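Local coordinates for cupin domain protein (Microcystis aeruginosa DIANCHI905, PDB 5ZBF) that binds iron(II) and 4-hydroxyphenylpyruvic acid and probably acts as a cupin isomerase in making the Choi moiety of aeruginosins, at residues Q25-Q30 and F97-I102; T123-Q128 and M140-G145; E57-I62 and V87-E92. One frame throughout, in Å; residues are numbered along the deposited sequence. Where two conformers were deposited one is given.

Interaction 1 (Q25-Q30 and F97-I102). With ENO (3-(4-hydroxy-phenyl)pyruvic acid), chain B.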
# COMPACT_ATOMS: atom_id res chain seq x y z
N GLN A 25 -14.22 -0.34 0.83
CA GLN A 25 -15.26 -0.52 -0.17
C GLN A 25 -14.89 -1.65 -1.14
O GLN A 25 -14.85 -2.80 -0.71
CB GLN A 25 -15.58 0.81 -0.87
CG GLN A 25 -16.38 1.73 0.04
CD GLN A 25 -16.75 3.06 -0.61
OE1 GLN A 25 -16.60 3.25 -1.82
NE2 GLN A 25 -17.24 3.98 0.20
N ASP A 26 -14.60 -1.36 -2.40
CA ASP A 26 -14.35 -2.43 -3.38
C ASP A 26 -12.88 -2.81 -3.51
O ASP A 26 -12.51 -3.62 -4.36
CB ASP A 26 -14.94 -2.08 -4.74
CG ASP A 26 -16.45 -1.97 -4.72
OD1 ASP A 26 -17.10 -2.70 -3.94
OD2 ASP A 26 -16.99 -1.15 -5.48
N THR A 27 -12.04 -2.21 -2.65
CA THR A 27 -10.63 -2.55 -2.59
C THR A 27 -10.34 -3.25 -1.26
O THR A 27 -10.82 -2.83 -0.21
CB THR A 27 -9.77 -1.28 -2.68
OG1 THR A 27 -10.15 -0.54 -3.83
CG2 THR A 27 -8.28 -1.61 -2.75
N ILE A 28 -9.57 -4.33 -1.33
CA ILE A 28 -9.02 -4.97 -0.14
C ILE A 28 -7.56 -4.56 0.01
O ILE A 28 -6.78 -4.68 -0.94
CB ILE A 28 -9.11 -6.51 -0.26
CG1 ILE A 28 -10.57 -6.96 -0.31
CG2 ILE A 28 -8.38 -7.17 0.90
CD1 ILE A 28 -10.75 -8.29 -1.01
N PHE A 29 -7.21 -4.06 1.19
CA PHE A 29 -5.83 -3.77 1.53
C PHE A 29 -5.41 -4.78 2.58
O PHE A 29 -6.15 -5.01 3.55
CB PHE A 29 -5.72 -2.35 2.10
CG PHE A 29 -4.33 -1.99 2.59
CD1 PHE A 29 -3.45 -1.30 1.77
CD2 PHE A 29 -3.90 -2.35 3.86
CE1 PHE A 29 -2.17 -0.99 2.20
CE2 PHE A 29 -2.63 -2.05 4.30
CZ PHE A 29 -1.76 -1.33 3.48
N GLN A 30 -4.24 -5.37 2.42
CA GLN A 30 -3.72 -6.27 3.45
C GLN A 30 -2.27 -6.03 3.80
O GLN A 30 -1.45 -5.74 2.94
CB GLN A 30 -3.95 -7.74 3.05
CG GLN A 30 -3.27 -8.15 1.76
CD GLN A 30 -3.80 -9.47 1.19
OE1 GLN A 30 -4.97 -9.80 1.36
NE2 GLN A 30 -2.94 -10.20 0.50
N PHE A 97 2.75 -5.22 1.96
CA PHE A 97 1.32 -4.99 1.80
C PHE A 97 0.93 -5.29 0.38
O PHE A 97 1.79 -5.31 -0.51
CB PHE A 97 0.90 -3.56 2.18
CG PHE A 97 1.36 -2.49 1.22
CD1 PHE A 97 0.56 -2.10 0.15
CD2 PHE A 97 2.56 -1.86 1.41
CE1 PHE A 97 0.98 -1.10 -0.72
CE2 PHE A 97 2.98 -0.86 0.56
CZ PHE A 97 2.19 -0.48 -0.51
N ASP A 98 -0.36 -5.57 0.19
CA ASP A 98 -0.97 -5.73 -1.14
C ASP A 98 -2.31 -5.01 -1.18
O ASP A 98 -2.95 -4.84 -0.14
CB ASP A 98 -1.27 -7.19 -1.49
CG ASP A 98 -0.13 -8.13 -1.20
OD1 ASP A 98 -0.20 -8.84 -0.17
OD2 ASP A 98 0.81 -8.19 -2.01
N LEU A 99 -2.74 -4.64 -2.38
CA LEU A 99 -4.09 -4.17 -2.62
C LEU A 99 -4.65 -5.01 -3.73
O LEU A 99 -3.94 -5.32 -4.69
CB LEU A 99 -4.11 -2.71 -3.06
CG LEU A 99 -3.77 -1.70 -1.97
CD1 LEU A 99 -2.28 -1.42 -2.01
CD2 LEU A 99 -4.58 -0.43 -2.15
N LYS A 100 -5.91 -5.39 -3.59
CA LYS A 100 -6.61 -6.20 -4.58
C LYS A 100 -7.96 -5.58 -4.90
O LYS A 100 -8.67 -5.12 -4.01
CB LYS A 100 -6.76 -7.64 -4.09
CG LYS A 100 -5.44 -8.39 -4.06
CD LYS A 100 -5.50 -9.64 -3.20
CE LYS A 100 -6.43 -10.68 -3.78
NZ LYS A 100 -6.23 -11.98 -3.07
N ARG A 101 -8.30 -5.59 -6.19
CA ARG A 101 -9.48 -4.90 -6.69
C ARG A 101 -9.81 -5.45 -8.06
O ARG A 101 -8.90 -5.69 -8.85
CB ARG A 101 -9.18 -3.40 -6.81
CG ARG A 101 -10.35 -2.56 -7.26
CD ARG A 101 -9.91 -1.17 -7.62
NE ARG A 101 -11.04 -0.40 -8.12
CZ ARG A 101 -11.99 0.14 -7.35
NH1 ARG A 101 -12.97 0.82 -7.93
NH2 ARG A 101 -11.96 0.02 -6.03
N ILE A 102 -11.10 -5.66 -8.34
CA ILE A 102 -11.54 -5.95 -9.70
C ILE A 102 -11.45 -4.64 -10.48
O ILE A 102 -12.17 -3.69 -10.17
CB ILE A 102 -12.99 -6.48 -9.76
CG1 ILE A 102 -13.13 -7.79 -8.97
CG2 ILE A 102 -13.42 -6.67 -11.22
CD1 ILE A 102 -12.46 -8.98 -9.60
O4 ENO B . -0.80 -12.81 -4.14
C9 ENO B . -0.36 -15.95 -1.17
C8 ENO B . -0.29 -17.33 -1.36
C7 ENO B . 0.16 -17.85 -2.57
C6 ENO B . 0.56 -16.98 -3.59
C5 ENO B . 0.49 -15.60 -3.40
C4 ENO B . 0.03 -15.08 -2.19
O3 ENO B . 0.23 -19.20 -2.77
C3 ENO B . -0.04 -13.57 -2.01
C2 ENO B . -1.09 -13.04 -2.97
C1 ENO B . -2.48 -12.84 -2.52
O2 ENO B . -2.75 -12.79 -1.29
O1 ENO B . -3.36 -12.74 -3.39
O HOH W 1 -13.16 -5.20 -6.46
O HOH W 2 -13.96 1.09 -4.03
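The rings of Phe29 and Phe97 lie nearly parallel, planes 18° apart, yet are slid so far past each other (centroids 5.5 Å apart) that little ring area overlaps. Their touch is therefore local, CE1 of Phe29 meeting CD1 of Phe97 at 3.6 Å. Leu99 joins them: its CD1 sits at the edge of the Phe97 ring, in plane, while its CG packs obliquely on CD1 of Phe29. Both rings also meet Phe160. The third flat group, the Arg101 guanidinium, carries Thr27 OG1 at its edge, close to its plane, NH2 donating over 2.9 Å. Water 2 also lies at the guanidinium edge and links NH2 to the backbone N of Asp26; NE pairs with Glu210 in a salt bridge.

Along the backbone the strands run antiparallel, with an axis angle of 167°. Reciprocal backbone bonds join Ile28 with Lys100 and Gln30 with Asp98, and Phe29 faces Leu99 as the non-hydrogen-bonded pair between them.

On the sheet face that bears Gln30, Asp98 and Lys100, the contact turns polar. Gln30 NE2 donates to Asp98 OD1 from above the carboxylate plane, at 3.1 Å; Asp98 was deposited in two conformers, and this bond is certain only for the one described. The same NE2 also donates to O2 of the bound 4-hydroxyphenylpyruvic acid at 3.2 Å. The other carboxylate oxygen, O1, accepts from Lys100 NZ at 3.0 Å; the lysine chain bends at chi3 (66°), which sets CE, 3.7 Å from O1. Neighbouring strands thus each supply a donor to the ligand carboxylate, one amide and one amine. Phe29 and Leu99 pack on one face and Gln30 and Lys100 line the ligand pocket on the other, in an antiparallel strand pair of the first cupin domain, whose iron(II) is held by His43, His45, Gln49 and His84.

Interaction 2 (T123-Q128 and M140-G145)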
# COMPACT_ATOMS: atom_id res chain seq x y z
N THR A 123 0.81 19.07 -0.77
CA THR A 123 1.71 19.63 0.25
C THR A 123 2.95 20.31 -0.32
O THR A 123 3.59 21.09 0.38
CB THR A 123 2.24 18.53 1.19
OG1 THR A 123 3.04 17.61 0.44
CG2 THR A 123 1.10 17.79 1.88
N HIS A 124 3.30 19.99 -1.57
CA HIS A 124 4.57 20.42 -2.19
C HIS A 124 5.82 19.86 -1.49
O HIS A 124 6.92 20.39 -1.67
CB HIS A 124 4.65 21.95 -2.31
CG HIS A 124 3.41 22.57 -2.86
ND1 HIS A 124 2.97 22.34 -4.15
CD2 HIS A 124 2.51 23.42 -2.31
CE1 HIS A 124 1.86 23.01 -4.36
NE2 HIS A 124 1.56 23.68 -3.26
N LEU A 125 5.64 18.79 -0.71
CA LEU A 125 6.76 18.12 -0.06
C LEU A 125 7.39 17.13 -1.03
O LEU A 125 6.70 16.58 -1.88
CB LEU A 125 6.30 17.34 1.17
CG LEU A 125 5.84 18.16 2.38
CD1 LEU A 125 5.06 17.28 3.34
CD2 LEU A 125 7.02 18.81 3.07
N PRO A 126 8.71 16.90 -0.89
CA PRO A 126 9.37 15.86 -1.67
C PRO A 126 8.76 14.48 -1.38
O PRO A 126 8.39 14.19 -0.25
CB PRO A 126 10.83 15.91 -1.20
CG PRO A 126 10.83 16.71 0.06
CD PRO A 126 9.64 17.61 0.00
N CYS A 127 8.66 13.66 -2.41
CA CYS A 127 8.11 12.32 -2.26
C CYS A 127 8.79 11.38 -3.24
O CYS A 127 9.61 11.79 -4.04
CB CYS A 127 6.60 12.33 -2.49
SG CYS A 127 6.09 12.64 -4.20
N GLN A 128 8.47 10.10 -3.13
CA GLN A 128 8.84 9.15 -4.15
C GLN A 128 7.54 8.50 -4.58
O GLN A 128 6.73 8.11 -3.73
CB GLN A 128 9.78 8.11 -3.59
CG GLN A 128 11.00 8.69 -2.89
CD GLN A 128 12.16 7.73 -2.89
OE1 GLN A 128 12.31 6.93 -1.97
NE2 GLN A 128 12.97 7.79 -3.94
N MET A 140 6.27 9.41 1.32
CA MET A 140 6.78 10.74 1.65
C MET A 140 6.97 10.93 3.13
O MET A 140 6.24 10.36 3.94
CB MET A 140 5.80 11.79 1.14
CG MET A 140 4.46 11.78 1.82
SD MET A 140 3.30 12.86 0.99
CE MET A 140 4.04 14.46 1.27
N LYS A 141 7.94 11.77 3.48
CA LYS A 141 8.18 12.11 4.88
C LYS A 141 7.32 13.30 5.24
O LYS A 141 7.33 14.33 4.54
CB LYS A 141 9.66 12.43 5.11
CG LYS A 141 10.52 11.19 5.22
CD LYS A 141 11.86 11.47 5.87
CE LYS A 141 12.41 10.23 6.56
NZ LYS A 141 12.88 9.21 5.60
N ILE A 142 6.56 13.14 6.32
CA ILE A 142 5.78 14.23 6.92
C ILE A 142 6.64 14.79 8.04
O ILE A 142 6.81 14.14 9.06
CB ILE A 142 4.44 13.74 7.50
CG1 ILE A 142 3.63 12.94 6.45
CG2 ILE A 142 3.62 14.92 8.03
CD1 ILE A 142 3.29 13.70 5.18
N PRO A 143 7.21 16.01 7.87
CA PRO A 143 8.11 16.51 8.92
C PRO A 143 7.43 16.71 10.28
O PRO A 143 6.23 16.94 10.35
CB PRO A 143 8.57 17.86 8.36
CG PRO A 143 8.37 17.76 6.89
CD PRO A 143 7.14 16.92 6.72
N SER A 144 8.21 16.62 11.35
CA SER A 144 7.72 16.96 12.69
C SER A 144 7.03 18.31 12.67
O SER A 144 7.58 19.28 12.15
CB SER A 144 8.87 17.01 13.69
OG SER A 144 8.40 17.49 14.94
N GLY A 145 5.82 18.37 13.21
CA GLY A 145 5.06 19.62 13.27
C GLY A 145 4.23 19.96 12.05
O GLY A 145 3.41 20.88 12.09
O HOH W 3 9.92 12.40 1.38
O HOH W 4 8.93 15.08 2.43
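Leu125 and Met140 carry the apolar part of the contact, their side chains crossing at about a right angle. CD1 of Leu125 rests on CE of Met140 at 3.6 Å, and both leucine branches reach the Pro143 ring tip to tip, CD1 at 4.0 Å from Pro143 CD. The methionine chain bends at chi3 (-65°), the torsion that sets CE, and this methyl also comes within 3.4 Å of Thr123 OG1. Further along, CB of Met140 meets CB of Cys127 at 3.8 Å.

These residues belong to the open end of a beta hairpin formed by strands 126-131 and 135-142, in the second cupin region of the chain. The short strand axes here are 142° apart, and no direct hydrogen bond joins the two segments.

Water makes the polar link instead. Pro126 O accepts from two waters: water 3, which takes the N-H of Lys141, and water 4, which donates to Lys141 O at 2.8 Å. Within 123-128, Thr123 OG1 accepts from the backbone N of Leu125 at 3.1 Å, an ST turn just before strand 126-131. The same hydroxyl is hydrogen-bonded to Asp120 OD2.

Interaction 3 (E57-I62 and V87-E92)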
# COMPACT_ATOMS: atom_id res chain seq x y z
N GLU A 57 12.84 -8.87 1.75
CA GLU A 57 13.01 -8.97 0.31
C GLU A 57 12.05 -10.05 -0.18
O GLU A 57 11.60 -10.90 0.61
CB GLU A 57 14.46 -9.32 -0.05
CG GLU A 57 14.82 -9.21 -1.52
CD GLU A 57 16.23 -9.69 -1.83
OE1 GLU A 57 17.04 -9.89 -0.90
OE2 GLU A 57 16.52 -9.89 -3.02
N LEU A 58 11.70 -9.97 -1.45
CA LEU A 58 10.80 -10.96 -2.04
C LEU A 58 11.22 -11.16 -3.49
O LEU A 58 11.80 -10.27 -4.11
CB LEU A 58 9.37 -10.46 -1.93
CG LEU A 58 8.18 -11.41 -1.93
CD1 LEU A 58 8.31 -12.50 -0.87
CD2 LEU A 58 6.90 -10.62 -1.72
N GLU A 59 10.97 -12.36 -4.00
CA GLU A 59 11.14 -12.66 -5.41
C GLU A 59 9.78 -12.95 -6.00
O GLU A 59 9.04 -13.83 -5.50
CB GLU A 59 12.05 -13.86 -5.62
CG GLU A 59 13.50 -13.60 -5.25
CD GLU A 59 14.38 -14.81 -5.46
OE1 GLU A 59 13.88 -15.95 -5.29
OE2 GLU A 59 15.56 -14.62 -5.79
N LEU A 60 9.45 -12.20 -7.05
CA LEU A 60 8.20 -12.34 -7.79
C LEU A 60 8.37 -13.31 -8.98
O LEU A 60 9.27 -13.15 -9.81
CB LEU A 60 7.75 -10.97 -8.29
CG LEU A 60 6.59 -10.91 -9.29
CD1 LEU A 60 5.29 -11.28 -8.61
CD2 LEU A 60 6.49 -9.53 -9.91
N TYR A 61 7.49 -14.30 -9.04
CA TYR A 61 7.41 -15.26 -10.14
C TYR A 61 6.17 -14.93 -10.94
O TYR A 61 5.05 -15.08 -10.45
CB TYR A 61 7.32 -16.68 -9.58
CG TYR A 61 8.63 -17.20 -9.03
CD1 TYR A 61 9.30 -18.25 -9.65
CD2 TYR A 61 9.20 -16.64 -7.89
CE1 TYR A 61 10.50 -18.73 -9.15
CE2 TYR A 61 10.40 -17.11 -7.38
CZ TYR A 61 11.05 -18.15 -8.01
OH TYR A 61 12.24 -18.62 -7.51
N ILE A 62 6.38 -14.44 -12.15
CA ILE A 62 5.28 -13.95 -12.99
C ILE A 62 5.73 -13.96 -14.45
O ILE A 62 6.89 -13.68 -14.74
CB ILE A 62 4.85 -12.53 -12.53
CG1 ILE A 62 3.47 -12.16 -13.09
CG2 ILE A 62 5.90 -11.49 -12.90
CD1 ILE A 62 2.88 -10.91 -12.47
N VAL A 87 8.86 -16.19 -3.73
CA VAL A 87 9.78 -16.81 -2.79
C VAL A 87 10.34 -15.71 -1.89
O VAL A 87 10.72 -14.64 -2.37
CB VAL A 87 10.95 -17.52 -3.50
CG1 VAL A 87 12.03 -17.93 -2.50
CG2 VAL A 87 10.43 -18.72 -4.28
N ASN A 88 10.40 -15.97 -0.60
CA ASN A 88 11.16 -15.13 0.31
C ASN A 88 12.61 -15.64 0.31
O ASN A 88 12.88 -16.73 0.84
CB ASN A 88 10.56 -15.17 1.71
CG ASN A 88 11.37 -14.37 2.72
OD1 ASN A 88 12.37 -13.74 2.37
ND2 ASN A 88 10.95 -14.40 3.97
N PRO A 89 13.54 -14.87 -0.28
CA PRO A 89 14.93 -15.33 -0.42
C PRO A 89 15.77 -15.21 0.86
O PRO A 89 16.93 -15.64 0.88
CB PRO A 89 15.49 -14.38 -1.48
CG PRO A 89 14.78 -13.11 -1.21
CD PRO A 89 13.37 -13.51 -0.86
N LEU A 90 15.19 -14.62 1.92
CA LEU A 90 15.90 -14.40 3.17
C LEU A 90 15.43 -15.31 4.29
O LEU A 90 14.30 -15.82 4.28
CB LEU A 90 15.73 -12.95 3.63
CG LEU A 90 16.07 -11.81 2.68
CD1 LEU A 90 15.95 -10.51 3.46
CD2 LEU A 90 17.46 -11.96 2.10
N SER A 91 16.30 -15.46 5.30
CA SER A 91 15.95 -16.17 6.53
C SER A 91 15.31 -15.23 7.56
O SER A 91 15.24 -15.55 8.75
CB SER A 91 17.19 -16.86 7.10
OG SER A 91 17.76 -17.74 6.15
N GLU A 92 14.84 -14.07 7.10
CA GLU A 92 14.09 -13.12 7.91
C GLU A 92 12.68 -13.05 7.32
O GLU A 92 12.52 -13.23 6.11
CB GLU A 92 14.73 -11.73 7.81
CG GLU A 92 16.10 -11.61 8.46
CD GLU A 92 16.05 -11.65 9.97
OE1 GLU A 92 17.03 -12.14 10.58
OE2 GLU A 92 15.05 -11.21 10.56
O HOH W 5 12.43 -11.19 3.68
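The shortest polar bond across the contact runs from Glu59 N to Val87 O, 2.8 Å long and close to straight at 159°. Its partner, Val87 N to Glu59 O at 3.0 Å, completes an antiparallel hydrogen-bonded pair. Strand 57-62 pairs in this way with the end of strand 84-87, in one sheet of the first cupin region. Val87 O is also flanked by carbon: CD1 of Leu58 lies 3.6 Å away.

The side chains of Glu59 and Val87 lie side by side and point the same way. Tyr61 crosses obliquely, CE2 touching CG2 of Val87 at 3.5 Å. Beyond Val87, Pro89 CG packs against the extended chain of Glu57, 3.8 Å from CD. With Glu57 CG anti to the backbone N (chi1 -170°), that CG lies 3.9 Å from Pro89 CG. Leu90 CD2 approaches Glu57 OE1.

Asn88 shapes the loop. Its OD1 accepts from Leu90 N at 3.0 Å, with the donor above the carbonyl plane, in an Asx turn; ND2 bonds to Glu92 O and to Ala35 O. Chemically, two backbone bonds set the pairing at Glu59 and Val87, and beyond it the contact passes to Pro89 and Leu90 carbon against Glu57, with water 5 accepting from Glu57 N.

In the fold
From the N terminus, segment 25-30 comes first and pairs with 97-102, joining strands 27-34 and 94-101, so interaction 1 closes a long loop that takes in most of the first cupin region. Interaction 3 opens and closes within that loop: strand 57-62 meets the exit of strand 84-87 in the separate four-stranded sheet, and the centres of interactions 1 and 3 lie 21 Å apart. Interaction 2 follows in series and crosses neither; it shuts the short hairpin loop between 123-128 and 140-145 in the second cupin region, on the opposite side of the chain's centre from interaction 1. None of the three touches another, the nearest atoms of interactions 2 and 3 being about 16 Å apart.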